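Side-chain contacts in cysteine protease (Xylella fastidiosa, PDB 3OIS), which is a papain-family protein that probably cleaves peptide bonds as a cysteine protease and that also binds uridine-5'-diphosphate: residues V187-D192 and Q278-F283; H193-L198 and M269-I274; S209-W214 and P225-N230; L240-D245 and H250-N255. All coordinates share one frame; numbering follows the deposited sequence.

Interaction 1 (V187-D192 and Q278-F283); sequences VAQDID and QLADDF
V187 follows strand 183-186, which pairs antiparallel with strand 280-287 in the sheet of this papain-type protein, and meets F283 of the latter just where the chain turns off toward helix 191-199. V187 N donates to F283 O over 3.0 Å. Next to this bond the two side chains meet at their roots, CB of V187 lying 4.0 Å from CB of F283.

Q189 carries most of the remaining contact. Its CG is anti to the backbone N (chi1 176°) and the chain runs extended from there, which carries the side chain obliquely across the CE2 side of the F283 ring and delivers the amide to the backbone of A280. CD of Q189 comes within 3.5 Å of CE2 of F283, with amide and ring planes 56° apart. The other side-chain neighbours of F283 include F206, whose ring lies nearly parallel to it. The amide itself is gripped on both atoms: NE2 of Q189 donates to A280 O at 3.0 Å, approaching from above the carbonyl plane, and also to I274 O, while OE1 of Q189 accepts from a water at 2.8 Å. The same water donates to OD2 of D281, also at 2.8 Å. Two carbonyls on NE2 and a water on OE1 settle which way round the amide is turned.

Q189 is the centre of an inverse gamma turn, and D190 follows it as N-cap, its OD1 accepting weakly from D192 N at 2.9 Å. Strand, inverse gamma turn and capped helix start thus succeed one another as a strand-to-helix connection packed on the neighbouring strand.

Interaction 2 (H193-L198 and M269-I274); sequences HLKACL and MPYEYI
L194 and K195, on helix 191-199, face I274 and Y271 of the short helix 271-274, so that two helices meet above the antiparallel sheet of the papain-type fold. No hydrogen bond links the two segments directly.

The apolar part is a meeting of L194 and I274, which reach toward each other tip to tip. CD1 of L194 lies 3.9 Å from CD1 of I274 and touches its CG1 and CG2 almost as closely, so a single methyl rests against both branches of the isoleucine. With CG1 anti to the backbone N (chi1 -154°), both branches of I274 are presented to that methyl. F251 of the sheet packs against both side chains, and F204 also touches L194.

The polar part is indirect. The extended chain of K195 crosses Y271 at about a right angle and brings CE to 3.6 Å from the Y271 OH, while NZ of K195 stands 3.9 Å from CE2 of Y271. Both polar ends turn to D246: NZ forms a salt bridge with its OD1, and the hydroxyl is hydrogen-bonded to the same oxygen. One carboxylate oxygen therefore gathers the ammonium and the phenol, which probably dampens its charge and holds the aliphatic end of K195 against the tyrosine.

Within 269-274 the short helix starts right after P270, at the N-cap position, whose O accepts from Y273 N at 2.9 Å and from I274 N at 3.2 Å.

Interaction 3 (S209-W214 and P225-N230); sequences SVYNSW and PLPTKN
With CG of Y211 anti to its carbonyl carbon (chi1 -75°) and the ring rotated to chi2 -99°, the phenol offers one face to P227. CB of P227 makes a CH-pi contact there, 3.9 Å from the centroid of the Y211 ring and only 15° off its normal. CG of P227 sits closer to the rim, 3.6 Å from CD2 of Y211, and the two side chains cross at about a right angle.

A second proline, P225, covers the start of helix 212-215. Its CG lies 3.3 Å from S213 O, and its CD is 4.1 Å from CB of W214, whose indole leads away toward W257 and F267. Between the two prolines a water donates both to S213 OG at 2.8 Å and to P225 O at 2.7 Å. S213 OG is also hydrogen-bonded to OD2 of D231, an atom that takes the backbone N of T228 as well, so this carboxylate ties the loop to the helix start.

Y211 is both the last residue of strand 204-211 and the N-cap of the helix. The contact lies at the surface, within the long connection from strand 204-211 to its antiparallel neighbour 233-245, where the loop folds back through its prolines onto the strand end and the short helix of this papain-type fold.

Interaction 4 (L240-D245 and H250-N255); sequences LCVGYD and HFRIRN
L240 and R254 open the pairing with a bond from R254 N to L240 O of 2.9 Å. Beside this first bond, a water bridges L240 N and R254 O. One step on, V242 N donates to R252 O at 2.8 Å and almost straight (170°), and R252 N returns a 2.8 Å bond to G243 O. D245 N to H250 O follows at 2.9 Å, its reverse partner being weak.

These bonds build the antiparallel beta hairpin of strands 233-245 and 250-254. C241 pairs with I253 and Y244 with F251, so V242 and G243 both stand opposite R252, a beta bulge.

On the side of R252 and R254, the charged ends find partners beyond the hairpin: R252 with E263, R254 with the carbonyls of F67 and Q68, and D245 with K60. With CG of R252 anti to the backbone N (chi1 -173°), it lies 3.6 Å from CG2 of V242, the two side chains crossing obliquely, and a bend at chi2 turns the rest of the arginine away.

On the other side, C241, Y244, F251 and I253 turn inward. CB of Y244 sits over one face of the F251 ring, 4.1 Å from its centroid and 24° off the normal. SG of C241 lies obliquely beside the same ring, 3.7 Å from CD1 of F251, and L194 and L198 of helix 191-199 cover this aromatic group.

All four interactions touch one antiparallel sheet. Along the chain, interaction 1 spans the other three, interaction 2 lies within it, and interactions 3 and 4 follow in series inside that. The centres of interactions 1 and 2 are about 8 Å apart, as are those of 2 and 4; interaction 3 stands about 18 Å from each of the others, toward the surface. Helix 191-199 serves interactions 1 and 2 and also covers the face of interaction 4 that carries Y244 and F251. Interactions 1 and 3 meet on neighbouring strands 280-287 and 204-211. Sequence-distant segments are thus drawn into one compact papain-type sheet unit with its covering helices.

Interaction 1 (V187-D192 and Q278-F283)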
loop_
_atom_site.group_PDB
_atom_site.type_symbol
_atom_site.label_atom_id
_atom_site.label_comp_id
_atom_site.label_asym_id
_atom_site.label_seq_id
_atom_site.Cartn_x
_atom_site.Cartn_y
_atom_site.Cartn_z
ATOM N N VAL A 187 -4.023 -5.215 12.122
ATOM C CA VAL A 187 -3.003 -6.014 12.810
ATOM C C VAL A 187 -2.274 -5.178 13.795
ATOM O O VAL A 187 -1.896 -4.033 13.505
ATOM C CB VAL A 187 -1.935 -6.664 11.878
ATOM C CG1 VAL A 187 -1.125 -7.682 12.695
ATOM C CG2 VAL A 187 -2.527 -7.414 10.666
ATOM N N ALA A 188 -2.104 -5.732 15.005
ATOM C CA ALA A 188 -1.403 -5.053 16.067
ATOM C C ALA A 188 0.007 -4.825 15.675
ATOM O O ALA A 188 0.659 -5.659 15.012
ATOM C CB ALA A 188 -1.434 -5.887 17.347
ATOM N N GLN A 189 0.515 -3.671 16.053
ATOM C CA GLN A 189 1.904 -3.391 15.686
ATOM C C GLN A 189 2.818 -4.064 16.711
ATOM O O GLN A 189 3.398 -3.431 17.652
ATOM C CB GLN A 189 2.112 -1.869 15.615
ATOM C CG GLN A 189 3.514 -1.491 15.340
ATOM C CD GLN A 189 3.627 -0.002 15.031
ATOM O OE1 GLN A 189 2.766 0.790 15.445
ATOM N NE2 GLN A 189 4.629 0.370 14.264
ATOM N N ASP A 190 3.015 -5.351 16.484
ATOM C CA ASP A 190 3.679 -6.219 17.430
ATOM C C ASP A 190 4.317 -7.182 16.478
ATOM O O ASP A 190 3.616 -7.726 15.667
ATOM C CB ASP A 190 2.598 -6.899 18.321
ATOM C CG ASP A 190 3.146 -8.005 19.149
ATOM O OD1 ASP A 190 3.732 -8.914 18.621
ATOM O OD2 ASP A 190 2.994 -8.020 20.390
ATOM N N ILE A 191 5.628 -7.411 16.599
ATOM C CA ILE A 191 6.359 -8.216 15.582
ATOM C C ILE A 191 5.754 -9.632 15.453
ATOM O O ILE A 191 5.587 -10.163 14.347
ATOM C CB ILE A 191 7.850 -8.241 15.876
ATOM C CG1 ILE A 191 8.458 -6.915 15.472
ATOM C CG2 ILE A 191 8.583 -9.330 15.110
ATOM C CD1 ILE A 191 9.764 -6.719 16.222
ATOM N N ASP A 192 5.363 -10.222 16.576
ATOM C CA ASP A 192 4.845 -11.599 16.501
ATOM C C ASP A 192 3.465 -11.647 15.829
ATOM O O ASP A 192 3.077 -12.651 15.204
ATOM C CB ASP A 192 4.751 -12.159 17.931
ATOM C CG ASP A 192 6.104 -12.511 18.525
ATOM O OD1 ASP A 192 7.160 -12.590 17.841
ATOM O OD2 ASP A 192 6.067 -12.807 19.724
ATOM N N GLN A 278 6.486 5.368 15.943
ATOM C CA GLN A 278 6.859 6.652 15.379
ATOM C C GLN A 278 7.344 6.561 13.917
ATOM O O GLN A 278 7.693 7.539 13.281
ATOM C CB GLN A 278 7.934 7.271 16.277
ATOM C CG GLN A 278 7.571 8.664 16.777
ATOM C CD GLN A 278 8.720 9.315 17.517
ATOM O OE1 GLN A 278 9.535 8.643 18.155
ATOM N NE2 GLN A 278 8.815 10.597 17.396
ATOM N N LEU A 279 7.373 5.335 13.393
ATOM C CA LEU A 279 7.894 5.089 12.043
ATOM C C LEU A 279 6.902 4.383 11.141
ATOM O O LEU A 279 6.937 4.597 9.933
ATOM C CB LEU A 279 9.177 4.214 12.053
ATOM C CG LEU A 279 10.408 4.934 12.598
ATOM C CD1 LEU A 279 11.587 3.946 12.731
ATOM C CD2 LEU A 279 10.835 6.043 11.701
ATOM N N ALA A 280 6.063 3.515 11.700
ATOM C CA ALA A 280 5.111 2.779 10.833
ATOM C C ALA A 280 3.776 2.734 11.528
ATOM O O ALA A 280 3.735 2.837 12.758
ATOM C CB ALA A 280 5.685 1.369 10.533
ATOM N N ASP A 281 2.677 2.560 10.829
ATOM C CA ASP A 281 1.399 2.471 11.481
ATOM C C ASP A 281 0.404 1.900 10.453
ATOM O O ASP A 281 0.759 1.646 9.310
ATOM C CB ASP A 281 1.019 3.878 11.912
ATOM C CG ASP A 281 -0.164 3.940 12.856
ATOM O OD1 ASP A 281 -0.547 5.139 13.108
ATOM O OD2 ASP A 281 -0.647 2.932 13.402
ATOM N N ASP A 282 -0.852 1.690 10.845
ATOM C CA ASP A 282 -1.969 1.415 9.938
ATOM C C ASP A 282 -1.745 0.116 9.153
ATOM O O ASP A 282 -1.801 0.083 7.922
ATOM C CB ASP A 282 -2.343 2.634 9.035
ATOM C CG ASP A 282 -2.745 3.853 9.885
ATOM O OD1 ASP A 282 -3.418 3.628 10.938
ATOM O OD2 ASP A 282 -2.211 4.977 9.622
ATOM N N PHE A 283 -1.541 -0.922 9.941
ATOM C CA PHE A 283 -1.359 -2.300 9.423
ATOM C C PHE A 283 -2.744 -2.915 9.235
ATOM O O PHE A 283 -3.481 -3.011 10.205
ATOM C CB PHE A 283 -0.634 -3.116 10.496
ATOM C CG PHE A 283 0.773 -2.621 10.796
ATOM C CD1 PHE A 283 1.847 -3.062 10.040
ATOM C CD2 PHE A 283 0.986 -1.604 11.714
ATOM C CE1 PHE A 283 3.093 -2.591 10.210
ATOM C CE2 PHE A 283 2.305 -1.071 11.918
ATOM C CZ PHE A 283 3.379 -1.604 11.205
HETATM O O HOH W 1 0.017 0.634 14.775
#

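Interaction 2 (H193-L198 and M269-I274)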
loop_
_atom_site.group_PDB
_atom_site.type_symbol
_atom_site.label_atom_id
_atom_site.label_comp_id
_atom_site.label_asym_id
_atom_site.label_seq_id
_atom_site.Cartn_x
_atom_site.Cartn_y
_atom_site.Cartn_z
ATOM N N HIS A 193 2.707 -10.578 15.941
ATOM C CA HIS A 193 1.418 -10.519 15.255
ATOM C C HIS A 193 1.601 -10.321 13.752
ATOM O O HIS A 193 0.917 -10.958 12.988
ATOM C CB HIS A 193 0.547 -9.428 15.799
ATOM C CG HIS A 193 -0.059 -9.774 17.114
ATOM N ND1 HIS A 193 -1.418 -9.746 17.332
ATOM C CD2 HIS A 193 0.510 -10.196 18.273
ATOM C CE1 HIS A 193 -1.667 -10.126 18.571
ATOM N NE2 HIS A 193 -0.516 -10.395 19.168
ATOM N N LEU A 194 2.550 -9.459 13.364
ATOM C CA LEU A 194 2.887 -9.300 11.945
ATOM C C LEU A 194 3.435 -10.620 11.400
ATOM O O LEU A 194 3.128 -10.992 10.271
ATOM C CB LEU A 194 3.915 -8.194 11.690
ATOM C CG LEU A 194 3.512 -6.835 12.324
ATOM C CD1 LEU A 194 4.659 -5.726 12.088
ATOM C CD2 LEU A 194 2.203 -6.382 11.713
ATOM N N LYS A 195 4.247 -11.300 12.199
ATOM C CA LYS A 195 4.797 -12.571 11.676
ATOM C C LYS A 195 3.664 -13.602 11.554
ATOM O O LYS A 195 3.624 -14.368 10.578
ATOM C CB LYS A 195 5.954 -13.119 12.525
ATOM C CG LYS A 195 7.282 -12.330 12.577
ATOM C CD LYS A 195 8.201 -13.001 13.663
ATOM C CE LYS A 195 9.590 -12.448 13.549
ATOM N NZ LYS A 195 10.471 -13.086 14.597
ATOM N N ALA A 196 2.765 -13.660 12.537
ATOM C CA ALA A 196 1.702 -14.672 12.540
ATOM C C ALA A 196 0.790 -14.467 11.344
ATOM O O ALA A 196 0.308 -15.452 10.735
ATOM C CB ALA A 196 0.898 -14.571 13.768
ATOM N N CYS A 197 0.538 -13.189 11.013
ATOM C CA CYS A 197 -0.284 -12.881 9.830
ATOM C C CYS A 197 0.365 -13.516 8.567
ATOM O O CYS A 197 -0.291 -14.220 7.773
ATOM C CB CYS A 197 -0.391 -11.341 9.674
ATOM S SG CYS A 197 -1.563 -10.812 8.427
ATOM N N LEU A 198 1.667 -13.234 8.394
ATOM C CA LEU A 198 2.367 -13.746 7.219
ATOM C C LEU A 198 2.480 -15.299 7.267
ATOM O O LEU A 198 2.450 -15.956 6.210
ATOM C CB LEU A 198 3.752 -13.099 7.159
ATOM C CG LEU A 198 3.726 -11.578 6.870
ATOM C CD1 LEU A 198 5.133 -11.008 7.293
ATOM C CD2 LEU A 198 3.364 -11.293 5.391
ATOM N N MET A 269 12.895 -4.276 5.291
ATOM C CA MET A 269 12.672 -3.283 6.330
ATOM C C MET A 269 13.056 -3.906 7.698
ATOM O O MET A 269 12.507 -4.909 8.040
ATOM C CB MET A 269 11.182 -2.855 6.420
ATOM C CG MET A 269 10.993 -1.812 7.561
ATOM S SD MET A 269 9.251 -1.157 7.535
ATOM C CE MET A 269 9.394 0.047 6.186
ATOM N N PRO A 270 13.921 -3.268 8.491
ATOM C CA PRO A 270 14.341 -3.864 9.780
ATOM C C PRO A 270 13.171 -4.073 10.751
ATOM O O PRO A 270 12.235 -3.287 10.768
ATOM C CB PRO A 270 15.274 -2.801 10.409
ATOM C CG PRO A 270 15.600 -1.818 9.266
ATOM C CD PRO A 270 14.555 -1.969 8.202
ATOM N N TYR A 271 13.227 -5.136 11.548
ATOM C CA TYR A 271 12.273 -5.307 12.625
ATOM C C TYR A 271 12.076 -4.082 13.496
ATOM O O TYR A 271 10.942 -3.761 13.871
ATOM C CB TYR A 271 12.773 -6.464 13.528
ATOM C CG TYR A 271 12.572 -7.836 12.904
ATOM C CD1 TYR A 271 12.166 -8.011 11.565
ATOM C CD2 TYR A 271 12.846 -8.990 13.630
ATOM C CE1 TYR A 271 12.010 -9.299 11.026
ATOM C CE2 TYR A 271 12.705 -10.313 13.054
ATOM C CZ TYR A 271 12.296 -10.453 11.765
ATOM O OH TYR A 271 12.144 -11.723 11.187
ATOM N N GLU A 272 13.172 -3.375 13.795
ATOM C CA GLU A 272 13.096 -2.182 14.691
ATOM C C GLU A 272 12.409 -0.992 13.983
ATOM O O GLU A 272 11.965 -0.030 14.649
ATOM C CB GLU A 272 14.526 -1.746 15.081
ATOM C CG GLU A 272 15.429 -2.788 15.838
ATOM C CD GLU A 272 16.069 -3.936 14.965
ATOM O OE1 GLU A 272 16.694 -4.849 15.602
ATOM O OE2 GLU A 272 15.952 -3.975 13.679
ATOM N N TYR A 273 12.355 -1.033 12.666
ATOM C CA TYR A 273 11.704 0.043 11.930
ATOM C C TYR A 273 10.194 -0.232 11.974
ATOM O O TYR A 273 9.407 0.615 12.429
ATOM C CB TYR A 273 12.257 0.011 10.512
ATOM C CG TYR A 273 12.004 1.264 9.656
ATOM C CD1 TYR A 273 13.085 1.848 9.015
ATOM C CD2 TYR A 273 10.724 1.861 9.504
ATOM C CE1 TYR A 273 12.941 2.921 8.215
ATOM C CE2 TYR A 273 10.576 3.037 8.728
ATOM C CZ TYR A 273 11.685 3.526 8.043
ATOM O OH TYR A 273 11.617 4.662 7.260
ATOM N N ILE A 274 9.776 -1.411 11.491
ATOM C CA ILE A 274 8.349 -1.686 11.406
ATOM C C ILE A 274 7.610 -1.665 12.762
ATOM O O ILE A 274 6.408 -1.348 12.810
ATOM C CB ILE A 274 8.116 -3.045 10.658
ATOM C CG1 ILE A 274 6.745 -3.058 9.986
ATOM C CG2 ILE A 274 8.371 -4.213 11.667
ATOM C CD1 ILE A 274 6.532 -4.297 8.943
#

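Interaction 3 (S209-W214 and P225-N230)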
loop_
_atom_site.group_PDB
_atom_site.type_symbol
_atom_site.label_atom_id
_atom_site.label_comp_id
_atom_site.label_asym_id
_atom_site.label_seq_id
_atom_site.Cartn_x
_atom_site.Cartn_y
_atom_site.Cartn_z
ATOM N N SER A 209 6.782 6.278 7.601
ATOM C CA SER A 209 7.506 7.508 7.223
ATOM C C SER A 209 8.766 7.151 6.508
ATOM O O SER A 209 9.519 6.273 6.987
ATOM C CB SER A 209 7.838 8.317 8.476
ATOM O OG SER A 209 6.607 8.817 9.010
ATOM N N VAL A 210 9.040 7.912 5.471
ATOM C CA VAL A 210 10.239 7.726 4.615
ATOM C C VAL A 210 11.263 8.813 4.879
ATOM O O VAL A 210 10.871 9.993 4.962
ATOM C CB VAL A 210 9.854 7.740 3.117
ATOM C CG1 VAL A 210 11.118 7.757 2.212
ATOM C CG2 VAL A 210 8.935 6.610 2.835
ATOM N N TYR A 211 12.562 8.446 5.084
ATOM C CA TYR A 211 13.605 9.444 5.426
ATOM C C TYR A 211 14.658 9.477 4.313
ATOM O O TYR A 211 14.787 8.500 3.519
ATOM C CB TYR A 211 14.278 9.052 6.754
ATOM C CG TYR A 211 13.372 9.349 7.919
ATOM C CD1 TYR A 211 13.574 10.535 8.673
ATOM C CD2 TYR A 211 12.294 8.539 8.224
ATOM C CE1 TYR A 211 12.773 10.814 9.733
ATOM C CE2 TYR A 211 11.477 8.836 9.288
ATOM C CZ TYR A 211 11.732 9.974 10.040
ATOM O OH TYR A 211 10.888 10.326 11.067
ATOM N N ASN A 212 15.410 10.594 4.271
ATOM C CA ASN A 212 16.413 10.756 3.198
ATOM C C ASN A 212 17.541 9.681 3.330
ATOM O O ASN A 212 18.297 9.451 2.376
ATOM C CB ASN A 212 17.043 12.141 3.293
ATOM C CG ASN A 212 17.975 12.249 4.479
ATOM O OD1 ASN A 212 17.627 11.882 5.593
ATOM N ND2 ASN A 212 19.219 12.682 4.234
ATOM N N SER A 213 17.636 9.014 4.475
ATOM C CA SER A 213 18.707 7.978 4.610
ATOM C C SER A 213 18.436 6.754 3.709
ATOM O O SER A 213 19.349 5.917 3.416
ATOM C CB SER A 213 18.843 7.557 6.042
ATOM O OG SER A 213 17.618 7.308 6.705
ATOM N N TRP A 214 17.170 6.582 3.311
ATOM C CA TRP A 214 16.837 5.532 2.304
ATOM C C TRP A 214 16.734 6.135 0.865
ATOM O O TRP A 214 17.350 5.617 -0.083
ATOM C CB TRP A 214 15.499 4.851 2.725
ATOM C CG TRP A 214 15.072 3.729 1.810
ATOM C CD1 TRP A 214 15.904 2.829 1.135
ATOM C CD2 TRP A 214 13.743 3.423 1.434
ATOM N NE1 TRP A 214 15.122 1.944 0.396
ATOM C CE2 TRP A 214 13.785 2.269 0.583
ATOM C CE3 TRP A 214 12.477 3.943 1.795
ATOM C CZ2 TRP A 214 12.612 1.706 0.042
ATOM C CZ3 TRP A 214 11.366 3.381 1.325
ATOM C CH2 TRP A 214 11.386 2.277 0.417
ATOM N N PRO A 225 17.711 1.683 5.904
ATOM C CA PRO A 225 18.432 1.991 7.172
ATOM C C PRO A 225 17.443 2.432 8.164
ATOM O O PRO A 225 16.474 3.133 7.803
ATOM C CB PRO A 225 19.297 3.209 6.785
ATOM C CG PRO A 225 19.406 3.156 5.311
ATOM C CD PRO A 225 18.223 2.471 4.756
ATOM N N LEU A 226 17.691 2.095 9.420
ATOM C CA LEU A 226 16.974 2.688 10.547
ATOM C C LEU A 226 17.244 4.189 10.649
ATOM O O LEU A 226 18.415 4.644 10.613
ATOM C CB LEU A 226 17.436 2.009 11.801
ATOM C CG LEU A 226 16.514 2.147 12.963
ATOM C CD1 LEU A 226 15.147 1.507 12.636
ATOM C CD2 LEU A 226 17.153 1.412 14.201
ATOM N N PRO A 227 16.169 5.008 10.702
ATOM C CA PRO A 227 16.387 6.453 10.652
ATOM C C PRO A 227 16.993 6.906 11.972
ATOM O O PRO A 227 16.820 6.230 13.047
ATOM C CB PRO A 227 14.939 7.051 10.535
ATOM C CG PRO A 227 14.134 5.932 9.886
ATOM C CD PRO A 227 14.749 4.654 10.551
ATOM N N THR A 228 17.725 8.006 11.881
ATOM C CA THR A 228 18.220 8.735 13.045
ATOM C C THR A 228 17.719 10.161 13.007
ATOM O O THR A 228 17.222 10.658 11.980
ATOM C CB THR A 228 19.759 8.808 13.062
ATOM O OG1 THR A 228 20.180 9.619 11.951
ATOM C CG2 THR A 228 20.347 7.340 12.961
ATOM N N LYS A 229 17.890 10.839 14.135
ATOM C CA LYS A 229 17.395 12.214 14.252
ATOM C C LYS A 229 18.228 13.215 13.395
ATOM O O LYS A 229 17.863 14.394 13.263
ATOM C CB LYS A 229 17.341 12.650 15.740
ATOM C CG LYS A 229 16.281 12.018 16.534
ATOM C CD LYS A 229 16.373 12.378 18.060
ATOM C CE LYS A 229 15.202 11.752 18.782
ATOM N NZ LYS A 229 14.998 12.152 20.227
ATOM N N ASN A 230 19.321 12.756 12.791
ATOM C CA ASN A 230 20.025 13.542 11.806
ATOM C C ASN A 230 19.436 13.473 10.394
ATOM O O ASN A 230 19.892 14.194 9.520
ATOM C CB ASN A 230 21.519 13.147 11.730
ATOM C CG ASN A 230 22.159 13.222 13.092
ATOM O OD1 ASN A 230 22.108 14.281 13.735
ATOM N ND2 ASN A 230 22.569 12.071 13.625
HETATM O O HOH W 2 20.901 12.310 7.216
HETATM O O HOH W 3 15.790 5.194 6.161
#

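Interaction 4 (L240-D245 and H250-N255)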
loop_
_atom_site.group_PDB
_atom_site.type_symbol
_atom_site.label_atom_id
_atom_site.label_comp_id
_atom_site.label_asym_id
_atom_site.label_seq_id
_atom_site.Cartn_x
_atom_site.Cartn_y
_atom_site.Cartn_z
ATOM N N LEU A 240 2.761 -3.194 0.459
ATOM C CA LEU A 240 2.326 -4.541 0.873
ATOM C C LEU A 240 3.548 -5.289 1.467
ATOM O O LEU A 240 4.625 -5.363 0.827
ATOM C CB LEU A 240 1.785 -5.303 -0.361
ATOM C CG LEU A 240 1.187 -6.701 -0.004
ATOM C CD1 LEU A 240 -0.257 -6.471 0.559
ATOM C CD2 LEU A 240 1.155 -7.568 -1.308
ATOM N N CYS A 241 3.398 -5.871 2.670
ATOM C CA CYS A 241 4.452 -6.684 3.224
ATOM C C CYS A 241 4.221 -8.166 2.902
ATOM O O CYS A 241 3.133 -8.658 3.036
ATOM C CB CYS A 241 4.440 -6.500 4.764
ATOM S SG CYS A 241 5.727 -7.489 5.585
ATOM N N VAL A 242 5.260 -8.854 2.471
ATOM C CA VAL A 242 5.014 -10.226 1.959
ATOM C C VAL A 242 5.850 -11.233 2.629
ATOM O O VAL A 242 5.882 -12.396 2.194
ATOM C CB VAL A 242 5.347 -10.290 0.381
ATOM C CG1 VAL A 242 4.373 -9.360 -0.402
ATOM C CG2 VAL A 242 6.812 -9.890 0.060
ATOM N N GLY A 243 6.541 -10.902 3.698
ATOM C CA GLY A 243 7.428 -11.915 4.314
ATOM C C GLY A 243 8.369 -11.375 5.349
ATOM O O GLY A 243 8.348 -10.193 5.694
ATOM N N TYR A 244 9.121 -12.269 6.007
ATOM C CA TYR A 244 10.138 -11.851 6.966
ATOM C C TYR A 244 11.262 -12.893 7.051
ATOM O O TYR A 244 11.079 -14.001 6.580
ATOM C CB TYR A 244 9.527 -11.675 8.372
ATOM C CG TYR A 244 8.929 -12.934 9.008
ATOM C CD1 TYR A 244 7.577 -13.245 8.939
ATOM C CD2 TYR A 244 9.769 -13.770 9.723
ATOM C CE1 TYR A 244 7.062 -14.403 9.562
ATOM C CE2 TYR A 244 9.282 -14.891 10.360
ATOM C CZ TYR A 244 7.935 -15.188 10.295
ATOM O OH TYR A 244 7.442 -16.332 10.944
ATOM N N ASP A 245 12.394 -12.499 7.606
ATOM C CA ASP A 245 13.515 -13.431 7.716
ATOM C C ASP A 245 14.209 -13.161 9.009
ATOM O O ASP A 245 14.920 -12.138 9.147
ATOM C CB ASP A 245 14.461 -13.349 6.502
ATOM C CG ASP A 245 15.405 -14.567 6.440
ATOM O OD1 ASP A 245 15.563 -15.209 7.486
ATOM O OD2 ASP A 245 15.891 -14.938 5.364
ATOM N N HIS A 250 14.697 -8.690 9.138
ATOM C CA HIS A 250 13.961 -7.724 8.226
ATOM C C HIS A 250 12.660 -8.349 7.732
ATOM O O HIS A 250 12.590 -9.567 7.579
ATOM C CB HIS A 250 14.777 -7.325 7.024
ATOM C CG HIS A 250 15.901 -6.373 7.300
ATOM N ND1 HIS A 250 16.988 -6.696 8.100
ATOM C CD2 HIS A 250 16.119 -5.113 6.855
ATOM C CE1 HIS A 250 17.813 -5.660 8.143
ATOM N NE2 HIS A 250 17.322 -4.701 7.367
ATOM N N PHE A 251 11.646 -7.519 7.497
ATOM C CA PHE A 251 10.417 -7.848 6.773
ATOM C C PHE A 251 10.602 -7.491 5.315
ATOM O O PHE A 251 11.312 -6.515 4.960
ATOM C CB PHE A 251 9.189 -7.065 7.339
ATOM C CG PHE A 251 8.685 -7.605 8.647
ATOM C CD1 PHE A 251 7.596 -8.449 8.678
ATOM C CD2 PHE A 251 9.275 -7.230 9.810
ATOM C CE1 PHE A 251 7.064 -8.961 9.845
ATOM C CE2 PHE A 251 8.787 -7.766 11.067
ATOM C CZ PHE A 251 7.671 -8.619 11.080
ATOM N N ARG A 252 10.024 -8.326 4.446
ATOM C CA ARG A 252 10.155 -8.105 2.987
ATOM C C ARG A 252 8.972 -7.282 2.511
ATOM O O ARG A 252 7.804 -7.612 2.794
ATOM C CB ARG A 252 10.068 -9.474 2.291
ATOM C CG ARG A 252 10.356 -9.446 0.787
ATOM C CD ARG A 252 11.796 -9.080 0.633
ATOM N NE ARG A 252 12.198 -9.359 -0.760
ATOM C CZ ARG A 252 13.413 -9.079 -1.260
ATOM N NH1 ARG A 252 14.322 -8.369 -0.543
ATOM N NH2 ARG A 252 13.725 -9.480 -2.521
ATOM N N ILE A 253 9.284 -6.186 1.818
ATOM C CA ILE A 253 8.215 -5.277 1.328
ATOM C C ILE A 253 8.210 -5.198 -0.205
ATOM O O ILE A 253 9.241 -5.076 -0.827
ATOM C CB ILE A 253 8.265 -3.898 2.064
ATOM C CG1 ILE A 253 9.563 -3.244 1.862
ATOM C CG2 ILE A 253 8.037 -4.047 3.621
ATOM C CD1 ILE A 253 9.487 -1.753 2.285
ATOM N N ARG A 254 7.014 -5.267 -0.792
ATOM C CA ARG A 254 6.761 -5.014 -2.223
ATOM C C ARG A 254 6.587 -3.555 -2.369
ATOM O O ARG A 254 5.638 -2.966 -1.850
ATOM C CB ARG A 254 5.474 -5.750 -2.542
ATOM C CG ARG A 254 5.052 -5.617 -4.026
ATOM C CD ARG A 254 3.657 -6.257 -4.239
ATOM N NE ARG A 254 3.096 -5.802 -5.471
ATOM C CZ ARG A 254 3.333 -6.325 -6.704
ATOM N NH1 ARG A 254 4.140 -7.400 -6.857
ATOM N NH2 ARG A 254 2.765 -5.792 -7.787
ATOM N N ASN A 255 7.532 -2.910 -3.064
ATOM C CA ASN A 255 7.389 -1.439 -3.306
ATOM C C ASN A 255 6.633 -1.240 -4.655
ATOM O O ASN A 255 6.298 -2.259 -5.325
ATOM C CB ASN A 255 8.722 -0.756 -3.270
ATOM C CG ASN A 255 8.623 0.719 -2.838
ATOM O OD1 ASN A 255 7.543 1.300 -2.844
ATOM N ND2 ASN A 255 9.747 1.300 -2.438
HETATM O O HOH W 4 3.073 -2.097 -2.555
#